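Local coordinates for cytochrome P450 monooxygenase (Rhodococcus sp. ECU0066, PDB 6KBH), which probably acts as a self-sufficient monooxygenase, passing electrons from FMN through a [2Fe-2S] cluster to a cytochrome P450 heme within one chain, at residues A[253-256]-A[257-260]; A[719-722]-A[723-727]. All coordinates share one frame; numbering follows the deposited sequence.

Contact 1 (A[253-256]-A[257-260]); sequences MPFG and IRVQ
Pro254 O takes two weak backbone hydrogen bonds, from Ile257 N at 3.0 Å and from Arg258 N at 3.3 Å, and the side chain of Arg258 passes close by the same oxygen. Ile257 N also gives to Met253 O at 3.0 Å, so its N-H is shared between two successive carbonyls of the helix. The Arg258 chain is extended from CG to NE, which carries the guanidinium back along the helix until Pro254 O lies over one of its faces. There NH1 comes to 3.9 Å from Phe255 CB, and the guanidinium and phenyl planes stand 65° apart. Phe255, with CG trans to its own N (chi1 -176°), holds its ring beside the next turn, where CE1 meets Val259 CG1 at 3.7 Å; a compact branched side chain suits this place. Arginine suits this partly exposed flank, its aliphatic part packing on the turn while NH2 makes a weak hydrogen bond to Pro247 O. In this P450 part of the chain, helix 252-262 turns Met253 and Ile257 onto Leu272 of helix 269-281, while Phe255 packs on Glu142 and Pro143 of a loop.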
ATOM      1  N   MET A 253     -13.322 -12.343 -16.566  1.00 85.00           N
ATOM      2  CA  MET A 253     -14.518 -13.031 -17.048  1.00 94.16           C
ATOM      3  C   MET A 253     -14.329 -14.538 -17.175  1.00 98.97           C
ATOM      4  O   MET A 253     -15.206 -15.284 -16.704  1.00 98.90           O
ATOM      5  CB  MET A 253     -14.973 -12.407 -18.372  1.00 97.32           C
ATOM      6  CG  MET A 253     -15.358 -10.943 -18.258  1.00 87.16           C
ATOM      7  SD  MET A 253     -16.544 -10.677 -16.934  1.00 86.59           S
ATOM      8  CE  MET A 253     -17.911 -11.679 -17.511  1.00 87.61           C
ATOM      9  N   PRO A 254     -13.255 -15.057 -17.790  1.00 96.23           N
ATOM     10  CA  PRO A 254     -13.063 -16.519 -17.769  1.00 91.43           C
ATOM     11  C   PRO A 254     -12.925 -17.072 -16.364  1.00 97.50           C
ATOM     12  O   PRO A 254     -13.449 -18.150 -16.068  1.00100.16           O
ATOM     13  CB  PRO A 254     -11.785 -16.719 -18.596  1.00 99.40           C
ATOM     14  CG  PRO A 254     -11.108 -15.398 -18.591  1.00 94.55           C
ATOM     15  CD  PRO A 254     -12.206 -14.393 -18.582  1.00 93.63           C
ATOM     16  N   PHE A 255     -12.232 -16.352 -15.480  1.00 99.65           N
ATOM     17  CA  PHE A 255     -12.246 -16.704 -14.062  1.00 96.41           C
ATOM     18  C   PHE A 255     -13.672 -16.735 -13.522  1.00 94.69           C
ATOM     19  O   PHE A 255     -14.016 -17.608 -12.716  1.00 94.98           O
ATOM     20  CB  PHE A 255     -11.369 -15.718 -13.288  1.00 92.71           C
ATOM     21  CG  PHE A 255     -11.214 -16.015 -11.810  1.00 94.11           C
ATOM     22  CD1 PHE A 255     -12.282 -15.928 -10.927  1.00 90.12           C
ATOM     23  CD2 PHE A 255      -9.966 -16.348 -11.301  1.00 93.02           C
ATOM     24  CE1 PHE A 255     -12.114 -16.193  -9.580  1.00 93.84           C
ATOM     25  CE2 PHE A 255      -9.794 -16.608  -9.950  1.00 90.46           C
ATOM     26  CZ  PHE A 255     -10.868 -16.531  -9.094  1.00 86.33           C
ATOM     27  N   GLY A 256     -14.520 -15.811 -13.973  1.00 90.75           N
ATOM     28  CA  GLY A 256     -15.904 -15.817 -13.536  1.00 91.01           C
ATOM     29  C   GLY A 256     -16.685 -17.016 -14.034  1.00 95.28           C
ATOM     30  O   GLY A 256     -17.645 -17.446 -13.391  1.00 94.47           O
ATOM     31  N   ILE A 257     -16.298 -17.569 -15.186  1.00 98.80           N
ATOM     32  CA  ILE A 257     -17.031 -18.705 -15.736  1.00 97.91           C
ATOM     33  C   ILE A 257     -16.791 -19.956 -14.902  1.00 99.28           C
ATOM     34  O   ILE A 257     -17.707 -20.755 -14.682  1.00 97.39           O
ATOM     35  CB  ILE A 257     -16.649 -18.928 -17.209  1.00101.22           C
ATOM     36  CG1 ILE A 257     -16.842 -17.639 -18.009  1.00102.58           C
ATOM     37  CG2 ILE A 257     -17.482 -20.046 -17.808  1.00106.33           C
ATOM     38  CD1 ILE A 257     -16.191 -17.669 -19.368  1.00110.04           C
ATOM     39  N   ARG A 258     -15.559 -20.145 -14.418  1.00 91.09           N
ATOM     40  CA  ARG A 258     -15.252 -21.346 -13.648  1.00 91.26           C
ATOM     41  C   ARG A 258     -15.948 -21.344 -12.296  1.00100.83           C
ATOM     42  O   ARG A 258     -16.327 -22.410 -11.798  1.00102.12           O
ATOM     43  CB  ARG A 258     -13.742 -21.484 -13.472  1.00 98.80           C
ATOM     44  CG  ARG A 258     -12.969 -21.005 -14.675  1.00104.98           C
ATOM     45  CD  ARG A 258     -11.482 -21.259 -14.546  1.00 92.28           C
ATOM     46  NE  ARG A 258     -10.775 -20.639 -15.660  1.00106.12           N
ATOM     47  CZ  ARG A 258      -9.961 -19.597 -15.539  1.00103.91           C
ATOM     48  NH1 ARG A 258      -9.736 -19.069 -14.346  1.00107.32           N
ATOM     49  NH2 ARG A 258      -9.372 -19.084 -16.610  1.00107.98           N
ATOM     50  N   VAL A 259     -16.127 -20.169 -11.687  1.00 96.52           N
ATOM     51  CA  VAL A 259     -16.849 -20.117 -10.424  1.00 91.90           C
ATOM     52  C   VAL A 259     -18.329 -20.400 -10.648  1.00101.15           C
ATOM     53  O   VAL A 259     -19.021 -20.883  -9.742  1.00 94.11           O
ATOM     54  CB  VAL A 259     -16.619 -18.768  -9.715  1.00 93.40           C
ATOM     55  CG1 VAL A 259     -15.152 -18.373  -9.782  1.00 91.13           C
ATOM     56  CG2 VAL A 259     -17.487 -17.680 -10.315  1.00103.83           C
ATOM     57  N   GLN A 260     -18.836 -20.126 -11.855  1.00106.21           N
ATOM     58  CA  GLN A 260     -20.215 -20.478 -12.178  1.00100.68           C
ATOM     59  C   GLN A 260     -20.414 -21.986 -12.135  1.00 99.73           C
ATOM     60  O   GLN A 260     -21.397 -22.479 -11.575  1.00 99.30           O
ATOM     61  CB  GLN A 260     -20.599 -19.925 -13.550  1.00 94.57           C
ATOM     62  CG  GLN A 260     -22.084 -20.040 -13.852  1.00 91.86           C
ATOM     63  CD  GLN A 260     -22.444 -19.543 -15.236  1.00 96.98           C
ATOM     64  OE1 GLN A 260     -21.572 -19.291 -16.067  1.00 97.83           O
ATOM     65  NE2 GLN A 260     -23.739 -19.396 -15.491  1.00 95.40           N
TER

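Contact 2 (A[719-722]-A[723-727]); sequences TVLQ and ALRAA
Thr719 O, Val720 O, Leu721 O and Gln722 O accept in turn from Ala723 N, Leu724 N, Arg725 N and Ala726 N, the i to i+4 pattern of a short alpha-helix, straightest at Arg725 N (173°). A capping box closes its start: Gln722 N gives to Thr719 OG1 at 2.9 Å, and Thr719 N gives to Gln722 OE1 at 2.8 Å. Threonine suits the N-cap because its short hydroxyl reaches an N-H of the first turn, while glutamine is long enough to return its amide oxygen to the cap residue. One turn apart, Val720 and Leu724 lie side by side, CG1 of the valine 4.2 Å from CD1 of the leucine. Leu721 and Arg725 run alongside each other in the same way, Leu721 CD1 being 3.9 Å from Arg725 NH1. A bend at chi3 (87°) swings the guanidinium off the line of the arginine's aliphatic part, and NH1 meets the leucine methyl obliquely; NH1 also makes a weak hydrogen bond to Ser733 OG. With an alanine in place of Arg725, the hydroxyl of Ser733 would probably lose this partner and one flank of Leu721 its cover. The small Ala723 fits close against Val712 and Val714 of strand 710-714, while Val720 and Leu724 face Phe701 and Leu705 of strand 701-705; Leu721 packs on Thr772, beside the cluster ligand Cys773.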
ATOM      1  N   THR A 719      -1.617 -18.759   6.456  1.00101.73           N
ATOM      2  CA  THR A 719      -1.169 -17.753   7.404  1.00 99.48           C
ATOM      3  C   THR A 719      -2.183 -16.616   7.479  1.00 93.47           C
ATOM      4  O   THR A 719      -2.985 -16.403   6.565  1.00 93.88           O
ATOM      5  CB  THR A 719       0.200 -17.202   7.006  1.00100.82           C
ATOM      6  OG1 THR A 719       0.058 -16.339   5.869  1.00 86.06           O
ATOM      7  CG2 THR A 719       1.153 -18.338   6.660  1.00104.30           C
ATOM      8  N   VAL A 720      -2.153 -15.889   8.598  1.00 92.64           N
ATOM      9  CA  VAL A 720      -2.975 -14.686   8.718  1.00 92.87           C
ATOM     10  C   VAL A 720      -2.660 -13.723   7.581  1.00 88.71           C
ATOM     11  O   VAL A 720      -3.561 -13.109   6.994  1.00 84.41           O
ATOM     12  CB  VAL A 720      -2.768 -14.031  10.098  1.00 90.16           C
ATOM     13  CG1 VAL A 720      -3.148 -12.557  10.062  1.00 87.61           C
ATOM     14  CG2 VAL A 720      -3.573 -14.761  11.161  1.00 95.37           C
ATOM     15  N   LEU A 721      -1.376 -13.604   7.233  1.00 93.16           N
ATOM     16  CA  LEU A 721      -0.968 -12.714   6.151  1.00 90.89           C
ATOM     17  C   LEU A 721      -1.597 -13.118   4.826  1.00 91.75           C
ATOM     18  O   LEU A 721      -2.082 -12.263   4.079  1.00 95.79           O
ATOM     19  CB  LEU A 721       0.556 -12.703   6.043  1.00 90.36           C
ATOM     20  CG  LEU A 721       1.195 -11.949   4.880  1.00 91.42           C
ATOM     21  CD1 LEU A 721       0.870 -10.465   4.954  1.00 94.42           C
ATOM     22  CD2 LEU A 721       2.694 -12.175   4.907  1.00 90.31           C
ATOM     23  N   GLN A 722      -1.603 -14.418   4.522  1.00 88.72           N
ATOM     24  CA  GLN A 722      -2.163 -14.877   3.256  1.00 89.89           C
ATOM     25  C   GLN A 722      -3.650 -14.556   3.163  1.00 85.45           C
ATOM     26  O   GLN A 722      -4.147 -14.180   2.095  1.00 87.66           O
ATOM     27  CB  GLN A 722      -1.914 -16.376   3.093  1.00 94.24           C
ATOM     28  CG  GLN A 722      -0.509 -16.702   2.610  1.00 94.37           C
ATOM     29  CD  GLN A 722      -0.054 -18.096   2.998  1.00102.00           C
ATOM     30  OE1 GLN A 722      -0.693 -18.770   3.807  1.00 99.67           O
ATOM     31  NE2 GLN A 722       1.062 -18.532   2.428  1.00103.50           N
ATOM     32  N   ALA A 723      -4.373 -14.686   4.274  1.00 80.76           N
ATOM     33  CA  ALA A 723      -5.802 -14.391   4.261  1.00 87.19           C
ATOM     34  C   ALA A 723      -6.061 -12.904   4.046  1.00 94.18           C
ATOM     35  O   ALA A 723      -7.031 -12.528   3.375  1.00 92.42           O
ATOM     36  CB  ALA A 723      -6.442 -14.870   5.559  1.00 86.95           C
ATOM     37  N   LEU A 724      -5.209 -12.042   4.608  1.00 89.94           N
ATOM     38  CA  LEU A 724      -5.387 -10.605   4.433  1.00 89.56           C
ATOM     39  C   LEU A 724      -5.183 -10.200   2.978  1.00 90.34           C
ATOM     40  O   LEU A 724      -5.991  -9.452   2.413  1.00 91.44           O
ATOM     41  CB  LEU A 724      -4.434  -9.835   5.348  1.00 82.69           C
ATOM     42  CG  LEU A 724      -4.684  -9.937   6.855  1.00 81.57           C
ATOM     43  CD1 LEU A 724      -3.600  -9.208   7.613  1.00 82.28           C
ATOM     44  CD2 LEU A 724      -6.048  -9.385   7.232  1.00 86.27           C
ATOM     45  N   ARG A 725      -4.108 -10.686   2.349  1.00 88.69           N
ATOM     46  CA  ARG A 725      -3.893 -10.399   0.935  1.00 92.09           C
ATOM     47  C   ARG A 725      -4.919 -11.090   0.047  1.00 90.59           C
ATOM     48  O   ARG A 725      -5.128 -10.655  -1.089  1.00 89.76           O
ATOM     49  CB  ARG A 725      -2.481 -10.801   0.510  1.00 80.00           C
ATOM     50  CG  ARG A 725      -1.434 -10.596   1.579  1.00 82.13           C
ATOM     51  CD  ARG A 725      -0.039 -10.603   0.987  1.00 92.46           C
ATOM     52  NE  ARG A 725       0.358  -9.277   0.521  1.00 93.66           N
ATOM     53  CZ  ARG A 725       1.523  -8.706   0.805  1.00 94.35           C
ATOM     54  NH1 ARG A 725       2.412  -9.347   1.553  1.00 92.03           N
ATOM     55  NH2 ARG A 725       1.802  -7.495   0.340  1.00 85.44           N
ATOM     56  N   ALA A 726      -5.566 -12.150   0.541  1.00 89.20           N
ATOM     57  CA  ALA A 726      -6.660 -12.762  -0.206  1.00 88.34           C
ATOM     58  C   ALA A 726      -7.902 -11.876  -0.197  1.00 91.71           C
ATOM     59  O   ALA A 726      -8.689 -11.908  -1.148  1.00 89.68           O
ATOM     60  CB  ALA A 726      -6.982 -14.140   0.367  1.00 78.16           C
ATOM     61  N   ALA A 727      -8.095 -11.092   0.861  1.00 84.14           N
ATOM     62  CA  ALA A 727      -9.116 -10.061   0.894  1.00 79.35           C
ATOM     63  C   ALA A 727      -8.620  -8.747   0.311  1.00 85.64           C
ATOM     64  O   ALA A 727      -9.313  -7.730   0.405  1.00 76.94           O
ATOM     65  CB  ALA A 727      -9.604  -9.843   2.328  1.00 78.38           C
TER

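In the fold
Contact 1 comes first along the chain, on helix 252-262 in the cytochrome P450 part; contact 2 follows much later, on helix 720-726 of the 2Fe-2S ferredoxin-like part. Each stays within a single helix, and the two share no sheet. Their centres are 22 Å apart and their nearest atoms about 9 Å, without touching, so parts distant in sequence lie close together in the folded chain. The cofactors lie at some remove: the side chain of Met253 is about 9 Å from the heme, that of Leu721 about 6 Å from the iron-sulfur cluster. That these parts come so near each other is consistent with a self-sufficient enzyme, though the distances trace no electron path.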